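Local atomic coordinates of beta-L-arabinobiosidase (Bacteroides thetaiotaomicron, PDB entry 5MQR), a protein that acts as a glycosidase in the breakdown of plant pectin by a gut bacterium, probably cleaving arabinose-containing linkages. Residues 619-623 / 624-628; 776-779 / 780-783; 825-828 / 829-833; 985-989 / 990-994; 1005-1009 / 1010-1014. One frame throughout, in Å; residues are numbered along the deposited sequence.

Interaction 1 of 5, residues 619-623 / 624-628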
# COMPACT_ATOMS: atom_id res chain seq x y z
N ALA A 619 -4.82 -8.21 1.21
CA ALA A 619 -3.48 -7.64 1.34
C ALA A 619 -3.42 -6.25 1.99
O ALA A 619 -2.45 -5.95 2.67
CB ALA A 619 -2.81 -7.61 -0.05
N PHE A 620 -4.40 -5.40 1.72
CA PHE A 620 -4.46 -4.03 2.23
C PHE A 620 -5.70 -3.80 3.10
O PHE A 620 -5.59 -3.31 4.23
CB PHE A 620 -4.40 -3.02 1.08
CG PHE A 620 -3.10 -3.04 0.34
CD1 PHE A 620 -2.82 -4.07 -0.57
CD2 PHE A 620 -2.13 -2.07 0.58
CE1 PHE A 620 -1.61 -4.12 -1.24
CE2 PHE A 620 -0.92 -2.12 -0.08
CZ PHE A 620 -0.66 -3.16 -0.99
N LEU A 621 -6.88 -4.20 2.62
CA LEU A 621 -8.11 -3.98 3.39
C LEU A 621 -8.34 -5.08 4.41
O LEU A 621 -7.96 -6.24 4.19
CB LEU A 621 -9.32 -3.89 2.44
CG LEU A 621 -9.21 -2.84 1.32
CD1 LEU A 621 -10.47 -2.83 0.47
CD2 LEU A 621 -8.91 -1.45 1.86
N LYS A 622 -8.98 -4.71 5.52
CA LYS A 622 -9.33 -5.65 6.57
C LYS A 622 -10.81 -5.55 6.90
O LYS A 622 -11.39 -4.46 6.95
CB LYS A 622 -8.49 -5.37 7.82
CG LYS A 622 -6.97 -5.57 7.63
CD LYS A 622 -6.60 -7.03 7.39
CE LYS A 622 -5.44 -7.22 6.39
NZ LYS A 622 -5.09 -8.70 6.26
N TYR A 623 -11.43 -6.71 7.11
CA TYR A 623 -12.85 -6.78 7.32
C TYR A 623 -13.27 -5.96 8.54
O TYR A 623 -14.32 -5.32 8.49
CB TYR A 623 -13.37 -8.23 7.42
CG TYR A 623 -14.86 -8.23 7.61
CD1 TYR A 623 -15.69 -7.92 6.54
CD2 TYR A 623 -15.45 -8.42 8.87
CE1 TYR A 623 -17.07 -7.82 6.71
CE2 TYR A 623 -16.84 -8.35 9.04
CZ TYR A 623 -17.63 -8.04 7.94
OH TYR A 623 -19.00 -7.91 8.03
N ALA A 624 -12.46 -5.93 9.59
CA ALA A 624 -12.78 -5.08 10.78
C ALA A 624 -13.08 -3.62 10.45
O ALA A 624 -13.89 -2.99 11.14
CB ALA A 624 -11.67 -5.15 11.85
N ASP A 625 -12.49 -3.08 9.40
CA ASP A 625 -12.85 -1.71 9.00
C ASP A 625 -14.18 -1.55 8.26
O ASP A 625 -14.61 -0.43 8.04
CB ASP A 625 -11.73 -1.07 8.21
CG ASP A 625 -10.44 -1.05 8.98
OD1 ASP A 625 -10.47 -0.72 10.18
OD2 ASP A 625 -9.41 -1.37 8.41
N PHE A 626 -14.80 -2.67 7.88
CA PHE A 626 -16.08 -2.67 7.16
C PHE A 626 -17.25 -3.37 7.87
O PHE A 626 -18.40 -3.30 7.39
CB PHE A 626 -15.88 -3.21 5.75
CG PHE A 626 -14.79 -2.49 5.02
CD1 PHE A 626 -15.05 -1.27 4.39
CD2 PHE A 626 -13.49 -2.98 5.03
CE1 PHE A 626 -14.03 -0.57 3.79
CE2 PHE A 626 -12.48 -2.28 4.41
CZ PHE A 626 -12.75 -1.07 3.79
N SER A 627 -16.97 -3.96 9.03
CA SER A 627 -17.97 -4.72 9.74
C SER A 627 -19.08 -3.85 10.27
O SER A 627 -20.17 -4.38 10.50
CB SER A 627 -17.36 -5.50 10.91
OG SER A 627 -16.71 -4.60 11.77
N HIS A 628 -18.84 -2.55 10.45
CA HIS A 628 -19.91 -1.60 10.78
C HIS A 628 -21.10 -1.62 9.79
O HIS A 628 -22.22 -1.34 10.19
CB HIS A 628 -19.37 -0.17 10.93
CG HIS A 628 -18.90 0.45 9.64
ND1 HIS A 628 -19.74 1.17 8.81
CD2 HIS A 628 -17.69 0.46 9.04
CE1 HIS A 628 -19.07 1.60 7.76
NE2 HIS A 628 -17.82 1.18 7.87
O HOH W 1 -9.10 -1.71 5.90
O HOH W 2 -20.17 -5.51 6.87
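Y623 and S627 make the tight half of this local contact, at the point where a loop turns into helix 627-636. Because CG of the tyrosine is anti to its own backbone N (chi1 -179°), the ring is carried forward along the chain: its CE2 meets CB of S627 at 3.4 Å, and the backbone N of S627 lies over one ring face, displaced toward the rim. The phenol oxygen is held by OG of S651 on helix 647-657 and by a water 2.9 Å from OH of Y623, and that water also donates to O of F626. With an alanine here, S651 and the water would probably lose the hydroxyl they share, and a gap would open beside S627. On the other flank F626 presents its ring edge to a carbonyl, CD2 standing 3.2 Å from O of K622, while CE2 reaches CB of L621 at 4.1 Å; the same ring meets that of Y673. Looser is the side of A624 and D625, both exposed. There OD2 of D625 takes a bond of 2.6 Å from a water that accepts from N of K622, and the lysine amine bends off to O of S618. Two overlapping backbone bonds run through both halves, N of D625 to O of K622 at 3.0 Å and N of F626 to O of Y623 at 2.8 Å. Such successive turns, each closed between residues i and i+3, are a common way for a loop to enter a helix.

Interaction 2 of 5, residues 776-779 / 780-783; sequences KDLE and TEYQ
Four successive backbone bonds from residue i+4 to residue i join K776-E779 to T780-Q783, the straightest being N of T780 to O of K776 at 2.9 Å with an N-H...O angle of 173°. This is the regular alpha-helical pattern of helix 768-788, which belongs to the MGH1-like glycoside hydrolase region, a family in which helices are generally arranged as an (alpha/alpha)6 barrel. Just upstream the helix is kinked, since the N atoms of K776 and D777 make no bond to the preceding turn. Side chains then sort by face. On the buried side L778 and E781 lie alongside one another and point the same way, CD2 of the leucine 3.6 Å from OE1 of the glutamate. E781 gets there with CG anti to the backbone N (chi1 179°) and the chain extended beyond it. Its carboxylate is richly held: OE1 meets OH of Y736, and OE2 meets both OG of S752 and ND2 of N754, three donors that would tend to stabilise a negative charge. D777, like L778, touches Y736 of helix 726-737, and its carboxylate forms a salt bridge with R737. Y782 is turned off toward helices 820-839 and 843-864, where its ring meets that of Y849 edge-to-face. The outer side is sparser. Q783 lays its CG 3.4 Å from O of E779, and its NE2 comes within 3.9 Å of CB of E779; both side chains also touch Y849. A water bridges L778 and E781, donating to O of L778 and to OE1 of E781, each at 2.9 Å.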
# COMPACT_ATOMS: atom_id res chain seq x y z
N LYS A 776 -22.83 -32.15 -19.30
CA LYS A 776 -23.98 -32.91 -19.78
C LYS A 776 -25.31 -32.30 -19.36
O LYS A 776 -26.22 -32.21 -20.18
CB LYS A 776 -23.93 -34.36 -19.30
CG LYS A 776 -22.83 -35.16 -19.96
CD LYS A 776 -22.93 -36.66 -19.64
CE LYS A 776 -21.59 -37.36 -19.76
NZ LYS A 776 -21.78 -38.77 -20.23
N ASP A 777 -25.39 -31.85 -18.11
CA ASP A 777 -26.58 -31.20 -17.57
C ASP A 777 -26.95 -29.97 -18.37
O ASP A 777 -28.14 -29.72 -18.61
CB ASP A 777 -26.40 -30.77 -16.12
CG ASP A 777 -26.00 -31.90 -15.20
OD1 ASP A 777 -24.80 -32.33 -15.29
OD2 ASP A 777 -26.85 -32.33 -14.39
N LEU A 778 -25.93 -29.20 -18.77
CA LEU A 778 -26.14 -28.00 -19.59
C LEU A 778 -26.56 -28.31 -21.02
O LEU A 778 -27.35 -27.56 -21.60
CB LEU A 778 -24.93 -27.09 -19.58
CG LEU A 778 -24.59 -26.50 -18.21
CD1 LEU A 778 -23.22 -25.83 -18.31
CD2 LEU A 778 -25.67 -25.56 -17.70
N GLU A 779 -26.06 -29.42 -21.58
CA GLU A 779 -26.48 -29.87 -22.93
C GLU A 779 -27.93 -30.29 -22.92
O GLU A 779 -28.67 -29.94 -23.83
CB GLU A 779 -25.65 -31.05 -23.46
CG GLU A 779 -24.19 -30.75 -23.70
CD GLU A 779 -23.39 -32.00 -24.05
OE1 GLU A 779 -23.65 -32.56 -25.13
OE2 GLU A 779 -22.50 -32.40 -23.24
N THR A 780 -28.31 -31.08 -21.92
CA THR A 780 -29.70 -31.47 -21.74
C THR A 780 -30.60 -30.22 -21.66
O THR A 780 -31.64 -30.16 -22.31
CB THR A 780 -29.90 -32.35 -20.49
OG1 THR A 780 -29.08 -33.52 -20.61
CG2 THR A 780 -31.41 -32.77 -20.31
N GLU A 781 -30.19 -29.22 -20.87
CA GLU A 781 -30.95 -27.97 -20.80
C GLU A 781 -31.08 -27.30 -22.18
O GLU A 781 -32.20 -26.94 -22.60
CB GLU A 781 -30.31 -27.00 -19.81
CG GLU A 781 -31.02 -25.66 -19.68
CD GLU A 781 -30.36 -24.73 -18.69
OE1 GLU A 781 -29.14 -24.88 -18.41
OE2 GLU A 781 -31.07 -23.81 -18.21
N TYR A 782 -29.94 -27.14 -22.87
CA TYR A 782 -29.90 -26.47 -24.17
C TYR A 782 -30.85 -27.17 -25.16
O TYR A 782 -31.68 -26.52 -25.80
CB TYR A 782 -28.48 -26.45 -24.73
CG TYR A 782 -28.36 -25.61 -25.97
CD1 TYR A 782 -28.80 -26.09 -27.20
CD2 TYR A 782 -27.84 -24.32 -25.91
CE1 TYR A 782 -28.71 -25.29 -28.33
CE2 TYR A 782 -27.74 -23.53 -27.04
CZ TYR A 782 -28.18 -24.01 -28.24
OH TYR A 782 -28.09 -23.21 -29.36
N GLN A 783 -30.72 -28.49 -25.27
CA GLN A 783 -31.49 -29.26 -26.24
C GLN A 783 -33.01 -29.17 -25.99
O GLN A 783 -33.79 -29.20 -26.95
CB GLN A 783 -31.00 -30.73 -26.29
CG GLN A 783 -29.64 -30.90 -26.96
CD GLN A 783 -29.11 -32.33 -26.89
OE1 GLN A 783 -29.71 -33.26 -27.44
NE2 GLN A 783 -27.98 -32.53 -26.22
O HOH W 3 -27.72 -24.75 -20.90

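Interaction 3 of 5, residues 825-828 / 829-833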
# COMPACT_ATOMS: atom_id res chain seq x y z
N TYR A 825 -29.53 -15.24 -25.42
CA TYR A 825 -29.24 -16.19 -24.37
C TYR A 825 -28.77 -17.52 -24.97
O TYR A 825 -27.81 -18.12 -24.50
CB TYR A 825 -30.46 -16.48 -23.48
CG TYR A 825 -31.11 -15.34 -22.71
CD1 TYR A 825 -30.50 -14.10 -22.52
CD2 TYR A 825 -32.35 -15.55 -22.13
CE1 TYR A 825 -31.12 -13.09 -21.81
CE2 TYR A 825 -32.98 -14.55 -21.40
CZ TYR A 825 -32.37 -13.32 -21.25
OH TYR A 825 -33.04 -12.36 -20.53
N MSE A 826 -29.46 -17.97 -26.00
CA MSE A 826 -29.14 -19.25 -26.63
C MSE A 826 -27.86 -19.11 -27.39
O MSE A 826 -27.03 -20.03 -27.34
CB MSE A 826 -30.29 -19.78 -27.47
CG MSE A 826 -31.52 -20.07 -26.60
SE MSE A 826 -31.23 -21.45 -25.24
CE MSE A 826 -31.09 -23.03 -26.39
N TYR A 827 -27.64 -17.96 -28.04
CA TYR A 827 -26.32 -17.67 -28.62
C TYR A 827 -25.22 -17.85 -27.56
O TYR A 827 -24.25 -18.59 -27.78
CB TYR A 827 -26.24 -16.25 -29.20
CG TYR A 827 -24.83 -15.88 -29.56
CD1 TYR A 827 -24.24 -16.34 -30.73
CD2 TYR A 827 -24.05 -15.11 -28.70
CE1 TYR A 827 -22.93 -16.03 -31.06
CE2 TYR A 827 -22.74 -14.79 -29.01
CZ TYR A 827 -22.18 -15.25 -30.19
OH TYR A 827 -20.88 -14.93 -30.48
N GLY A 828 -25.39 -17.17 -26.43
CA GLY A 828 -24.47 -17.25 -25.30
C GLY A 828 -24.25 -18.66 -24.78
O GLY A 828 -23.10 -19.05 -24.51
N ASN A 829 -25.33 -19.43 -24.65
CA ASN A 829 -25.24 -20.81 -24.14
C ASN A 829 -24.50 -21.70 -25.11
O ASN A 829 -23.64 -22.49 -24.71
CB ASN A 829 -26.61 -21.41 -23.87
CG ASN A 829 -27.34 -20.75 -22.73
OD1 ASN A 829 -26.73 -20.25 -21.79
ND2 ASN A 829 -28.66 -20.77 -22.80
N ALA A 830 -24.83 -21.55 -26.38
CA ALA A 830 -24.15 -22.25 -27.47
C ALA A 830 -22.66 -21.92 -27.48
O ALA A 830 -21.84 -22.82 -27.52
CB ALA A 830 -24.78 -21.91 -28.81
N LYS A 831 -22.32 -20.64 -27.41
CA LYS A 831 -20.92 -20.23 -27.44
C LYS A 831 -20.18 -20.83 -26.24
O LYS A 831 -19.07 -21.33 -26.39
CB LYS A 831 -20.79 -18.71 -27.39
CG LYS A 831 -19.63 -18.16 -28.22
CD LYS A 831 -18.91 -16.98 -27.59
CE LYS A 831 -19.82 -15.86 -27.08
NZ LYS A 831 -18.98 -14.89 -26.31
N ALA A 832 -20.81 -20.79 -25.07
CA ALA A 832 -20.21 -21.28 -23.84
C ALA A 832 -20.04 -22.79 -23.88
O ALA A 832 -19.01 -23.30 -23.45
CB ALA A 832 -21.04 -20.87 -22.63
N LEU A 833 -21.03 -23.50 -24.40
CA LEU A 833 -20.93 -24.95 -24.52
C LEU A 833 -19.87 -25.36 -25.54
O LEU A 833 -19.24 -26.38 -25.34
CB LEU A 833 -22.30 -25.59 -24.85
CG LEU A 833 -23.20 -25.79 -23.62
CD1 LEU A 833 -24.65 -25.93 -24.03
CD2 LEU A 833 -22.78 -27.01 -22.82
O HOH W 4 -19.09 -13.57 -28.91
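Y827 reaches K831, one turn further on, because its CG is anti to the backbone N (chi1 170°), which sends the ring along the helix. K831 answers with a chain bent at chi2 and chi3, and the two side chains cross obliquely, CE of the lysine 3.7 Å from CE2 of the ring. The contact is thus made by a methylene and not by the amine. A water near the ring plane at its edge, 2.7 Å from OH of Y827, also accepts a weak bond from NZ of K831; NZ also makes a weak bond to O of F894. The second pair, M826 and N829, lies on another face of the helix. M826 is a selenomethionine with its chain folded at both chi2 and chi3, a shape that lays SE 3.6 Å from ND2 of N829. The amide itself is occupied beyond this helix: ND2 donates to O of S752, while OD1 accepts from N of D756 and, weakly, from N of A755. Both backbone donors belong to the first turn of helix 754-765, so the asparagine is fixed in rotation, and the dipole of that helix end would probably polarise its carbonyl. Regular bonds join the turns, among them N of A830 to O of M826 at 2.8 Å and N of K831 to O of Y827 at 2.8 Å. A buried alpha helix that spends a side-chain amide on the start of a neighbouring helix fits the helix-rich core of an MGH1-like glycoside hydrolase domain.

Interaction 4 of 5, residues 985-989 / 990-994; sequences SQYHR and GRPYI
H988 and R991 face each other as an antiparallel hydrogen-bonded pair, N of H988 to O of R991 at 2.9 Å and N of R991 to O of H988 at 3.0 Å. Next to them Y987 and P992 form a non-hydrogen-bonded pair, and beyond it N of Y993 donates to O of Q986 at 2.9 Å. R989 and G990 link the two arms with positive phi at both positions; at G990 (phi 83°) a CB would clash with O of R989. The result is a beta hairpin of strands 987-988 and 991-992 with a two-residue loop, a type I' turn from H988 to R991. On one face H988 and Y993 run side by side in the same direction, each with CG anti to its backbone N. CB of the histidine sits over the tyrosine ring, 3.2 Å from its CG, and the two rings lie obliquely at 36°. The imidazole is fixed by D1009, which NE2 reaches, and D1009 also pairs with the guanidinium of R989. R991 folds back so that O of R989 lies over one face of its guanidinium, whose NE forms a salt bridge with E637. On the other face CE2 of Y987 touches CD of P992 at 3.9 Å, and OH of Y987 bonds to E670. At the base of the arms OE1 of Q986 comes 3.6 Å from CD1 of I994 and takes its bond from R675.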
# COMPACT_ATOMS: atom_id res chain seq x y z
N SER A 985 -30.71 4.92 -6.66
CA SER A 985 -32.05 4.35 -6.73
C SER A 985 -32.31 3.30 -5.64
O SER A 985 -33.45 3.07 -5.32
CB SER A 985 -32.33 3.72 -8.11
OG SER A 985 -31.69 2.45 -8.26
N GLN A 986 -31.26 2.70 -5.08
CA GLN A 986 -31.39 1.59 -4.13
C GLN A 986 -31.50 2.08 -2.68
O GLN A 986 -30.76 1.66 -1.80
CB GLN A 986 -30.24 0.59 -4.32
CG GLN A 986 -30.38 -0.23 -5.60
CD GLN A 986 -29.15 -1.08 -5.89
OE1 GLN A 986 -29.14 -2.28 -5.62
NE2 GLN A 986 -28.10 -0.46 -6.43
N TYR A 987 -32.45 2.98 -2.45
CA TYR A 987 -32.77 3.51 -1.15
C TYR A 987 -34.28 3.65 -1.06
O TYR A 987 -34.96 3.84 -2.09
CB TYR A 987 -32.09 4.86 -0.90
CG TYR A 987 -30.61 4.74 -0.70
CD1 TYR A 987 -29.74 4.77 -1.79
CD2 TYR A 987 -30.07 4.59 0.57
CE1 TYR A 987 -28.38 4.63 -1.62
CE2 TYR A 987 -28.69 4.46 0.76
CZ TYR A 987 -27.85 4.48 -0.35
OH TYR A 987 -26.49 4.37 -0.18
N HIS A 988 -34.77 3.50 0.16
CA HIS A 988 -36.19 3.52 0.46
C HIS A 988 -36.28 3.94 1.93
O HIS A 988 -35.63 3.34 2.77
CB HIS A 988 -36.79 2.12 0.24
CG HIS A 988 -38.25 2.02 0.50
ND1 HIS A 988 -39.20 2.51 -0.38
CD2 HIS A 988 -38.95 1.45 1.51
CE1 HIS A 988 -40.41 2.26 0.09
NE2 HIS A 988 -40.29 1.60 1.23
N ARG A 989 -37.04 5.00 2.20
CA ARG A 989 -37.20 5.54 3.56
C ARG A 989 -35.85 5.88 4.20
O ARG A 989 -35.69 5.78 5.43
CB ARG A 989 -38.03 4.56 4.45
CG ARG A 989 -39.47 4.43 4.00
CD ARG A 989 -40.30 3.48 4.86
NE ARG A 989 -41.71 3.53 4.49
CZ ARG A 989 -42.56 4.49 4.84
NH1 ARG A 989 -42.19 5.51 5.61
NH2 ARG A 989 -43.81 4.44 4.41
N GLY A 990 -34.90 6.28 3.37
CA GLY A 990 -33.57 6.66 3.81
C GLY A 990 -32.55 5.57 4.03
O GLY A 990 -31.43 5.85 4.45
N ARG A 991 -32.91 4.33 3.72
CA ARG A 991 -32.06 3.18 3.99
C ARG A 991 -31.84 2.40 2.71
O ARG A 991 -32.71 2.40 1.86
CB ARG A 991 -32.72 2.24 4.98
CG ARG A 991 -33.06 2.89 6.30
CD ARG A 991 -33.60 1.88 7.29
NE ARG A 991 -34.97 1.45 6.97
CZ ARG A 991 -36.07 2.09 7.34
NH1 ARG A 991 -36.02 3.23 8.04
NH2 ARG A 991 -37.25 1.58 7.01
N PRO A 992 -30.69 1.74 2.58
CA PRO A 992 -30.48 0.91 1.40
C PRO A 992 -31.61 -0.09 1.23
O PRO A 992 -32.16 -0.60 2.22
CB PRO A 992 -29.17 0.19 1.67
CG PRO A 992 -28.51 0.90 2.81
CD PRO A 992 -29.53 1.75 3.49
N TYR A 993 -31.96 -0.32 -0.04
CA TYR A 993 -33.14 -1.06 -0.40
C TYR A 993 -33.02 -1.56 -1.83
O TYR A 993 -32.68 -0.80 -2.73
CB TYR A 993 -34.35 -0.15 -0.26
CG TYR A 993 -35.66 -0.83 -0.52
CD1 TYR A 993 -36.15 -0.96 -1.81
CD2 TYR A 993 -36.46 -1.33 0.52
CE1 TYR A 993 -37.37 -1.56 -2.08
CE2 TYR A 993 -37.69 -1.95 0.27
CZ TYR A 993 -38.13 -2.08 -1.04
OH TYR A 993 -39.34 -2.66 -1.37
N ILE A 994 -33.27 -2.85 -2.02
CA ILE A 994 -33.33 -3.46 -3.34
C ILE A 994 -34.69 -4.15 -3.41
O ILE A 994 -34.97 -5.13 -2.69
CB ILE A 994 -32.15 -4.40 -3.68
CG1 ILE A 994 -32.27 -4.98 -5.10
CG2 ILE A 994 -32.04 -5.57 -2.71
CD1 ILE A 994 -32.30 -3.93 -6.20
O HOH W 5 -34.14 5.95 7.45

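Interaction 5 of 5, residues 1005-1009 / 1010-1014; sequences WLKGD and QERSR
K1007 touches three residues of the following segment. Its NZ lies over the centre of the R1012 guanidinium, 3.6 Å from CZ, while OG of S1013 presses on its CB at 3.2 Å. CD of the lysine also passes OE1 of Q1010 at 3.9 Å, and a water joins that OE1 to NZ. The closeness of the two positive groups is probably eased by their other partners: NZ bonds to O of G938, and NE of R1012 forms a salt bridge with E996, whose OE2 also meets OG of S1013. R1012 reaches this place with CG between backbone N and carbonyl carbon (chi1 60°) and a bend at chi3; a bound HEPES molecule lies about 4 Å from its side chain. A leucine in its place would probably leave E996 without its charged mate and take away the flat group facing K1007. The backbone that sets these groups is a type II' turn, closed by N of Q1010 to O of K1007 at 3.1 Å, with G1008 at the position of positive phi. It overlaps a type I turn from W1005 to G1008. The loop runs between strand 991-992 and helix 1022-1029, with W1005 meeting the ring of Y993.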
# COMPACT_ATOMS: atom_id res chain seq x y z
N TRP A 1005 -40.16 3.17 -5.39
CA TRP A 1005 -40.22 1.71 -5.53
C TRP A 1005 -41.69 1.31 -5.60
O TRP A 1005 -42.46 1.61 -4.70
CB TRP A 1005 -39.49 1.01 -4.39
CG TRP A 1005 -38.00 1.07 -4.52
CD1 TRP A 1005 -37.16 1.93 -3.90
CD2 TRP A 1005 -37.18 0.23 -5.34
NE1 TRP A 1005 -35.88 1.68 -4.28
CE2 TRP A 1005 -35.86 0.65 -5.18
CE3 TRP A 1005 -37.45 -0.83 -6.22
CZ2 TRP A 1005 -34.80 0.03 -5.82
CZ3 TRP A 1005 -36.39 -1.42 -6.88
CH2 TRP A 1005 -35.08 -0.99 -6.67
N LEU A 1006 -42.07 0.68 -6.70
CA LEU A 1006 -43.49 0.61 -7.07
C LEU A 1006 -44.39 -0.38 -6.31
O LEU A 1006 -45.59 -0.32 -6.48
CB LEU A 1006 -43.62 0.42 -8.58
CG LEU A 1006 -43.21 1.68 -9.37
CD1 LEU A 1006 -42.76 1.33 -10.79
CD2 LEU A 1006 -44.34 2.69 -9.36
N LYS A 1007 -43.84 -1.24 -5.48
CA LYS A 1007 -44.67 -1.95 -4.49
C LYS A 1007 -44.73 -1.24 -3.13
O LYS A 1007 -45.26 -1.79 -2.17
CB LYS A 1007 -44.16 -3.37 -4.27
CG LYS A 1007 -44.15 -4.20 -5.54
CD LYS A 1007 -45.54 -4.58 -5.99
CE LYS A 1007 -45.46 -5.55 -7.15
NZ LYS A 1007 -46.78 -6.09 -7.49
N GLY A 1008 -44.23 -0.01 -3.03
CA GLY A 1008 -44.28 0.70 -1.75
C GLY A 1008 -43.63 -0.07 -0.60
O GLY A 1008 -42.51 -0.57 -0.70
N ASP A 1009 -44.38 -0.19 0.50
CA ASP A 1009 -43.87 -0.87 1.70
C ASP A 1009 -44.23 -2.37 1.76
O ASP A 1009 -44.04 -2.97 2.79
CB ASP A 1009 -44.39 -0.17 2.95
CG ASP A 1009 -43.94 1.25 3.04
OD1 ASP A 1009 -42.74 1.49 2.86
OD2 ASP A 1009 -44.77 2.14 3.30
N GLN A 1010 -44.73 -2.95 0.66
CA GLN A 1010 -45.11 -4.37 0.65
C GLN A 1010 -43.88 -5.26 0.91
O GLN A 1010 -42.79 -5.05 0.37
CB GLN A 1010 -45.77 -4.77 -0.66
CG GLN A 1010 -47.10 -4.10 -0.95
CD GLN A 1010 -47.62 -4.39 -2.36
OE1 GLN A 1010 -47.61 -5.52 -2.81
NE2 GLN A 1010 -48.09 -3.36 -3.04
N GLU A 1011 -44.10 -6.27 1.74
CA GLU A 1011 -43.03 -7.15 2.21
C GLU A 1011 -42.32 -7.90 1.09
O GLU A 1011 -41.11 -8.10 1.14
CB GLU A 1011 -43.57 -8.15 3.23
CG GLU A 1011 -42.46 -8.93 3.90
CD GLU A 1011 -42.92 -9.93 4.92
OE1 GLU A 1011 -44.11 -9.96 5.29
OE2 GLU A 1011 -42.03 -10.70 5.35
N ARG A 1012 -43.09 -8.37 0.12
CA ARG A 1012 -42.54 -9.14 -1.00
C ARG A 1012 -41.29 -8.55 -1.69
O ARG A 1012 -40.41 -9.30 -2.13
CB ARG A 1012 -43.61 -9.36 -2.06
CG ARG A 1012 -44.20 -8.09 -2.66
CD ARG A 1012 -45.27 -8.42 -3.70
NE ARG A 1012 -44.70 -8.60 -5.03
CZ ARG A 1012 -45.37 -9.04 -6.09
NH1 ARG A 1012 -46.66 -9.39 -6.01
NH2 ARG A 1012 -44.75 -9.12 -7.26
N SER A 1013 -41.24 -7.22 -1.81
CA SER A 1013 -40.15 -6.56 -2.52
C SER A 1013 -38.84 -6.49 -1.74
O SER A 1013 -37.78 -6.29 -2.33
CB SER A 1013 -40.53 -5.14 -2.91
OG SER A 1013 -41.51 -5.17 -3.90
N ARG A 1014 -38.93 -6.61 -0.42
CA ARG A 1014 -37.76 -6.38 0.43
C ARG A 1014 -36.68 -7.40 0.14
O ARG A 1014 -36.96 -8.60 0.13
CB ARG A 1014 -38.15 -6.44 1.91
CG ARG A 1014 -39.03 -5.30 2.35
CD ARG A 1014 -39.43 -5.44 3.80
NE ARG A 1014 -38.27 -5.37 4.69
CZ ARG A 1014 -38.29 -5.63 6.00
NH1 ARG A 1014 -39.45 -5.97 6.60
NH2 ARG A 1014 -37.17 -5.55 6.72
O HOH W 6 -48.09 -0.57 -2.12
O HOH W 7 -48.41 -6.61 -5.12
O HOH W 8 -41.26 -2.86 0.42

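The five contacts follow one another in series along the chain, and none nests within or crosses another; each joins neighbouring segments and closes only a local turn. Interaction 1 marks the entry into helix 627-636, about 31 Å (nearest atoms) from interactions 2 and 3. Those two lie on consecutive helices, 768-788 and 820-839, that pack together: CE2 of Y782 meets CE of M826 at 3.4 Å, and L778 touches L833. Interactions 4 and 5 form a second pair, hairpin against following loop, their centres about 11 Å apart and joined at D1009. Interaction 1 is nearer to this pair, about 10 Å from interaction 4 at the closest atoms.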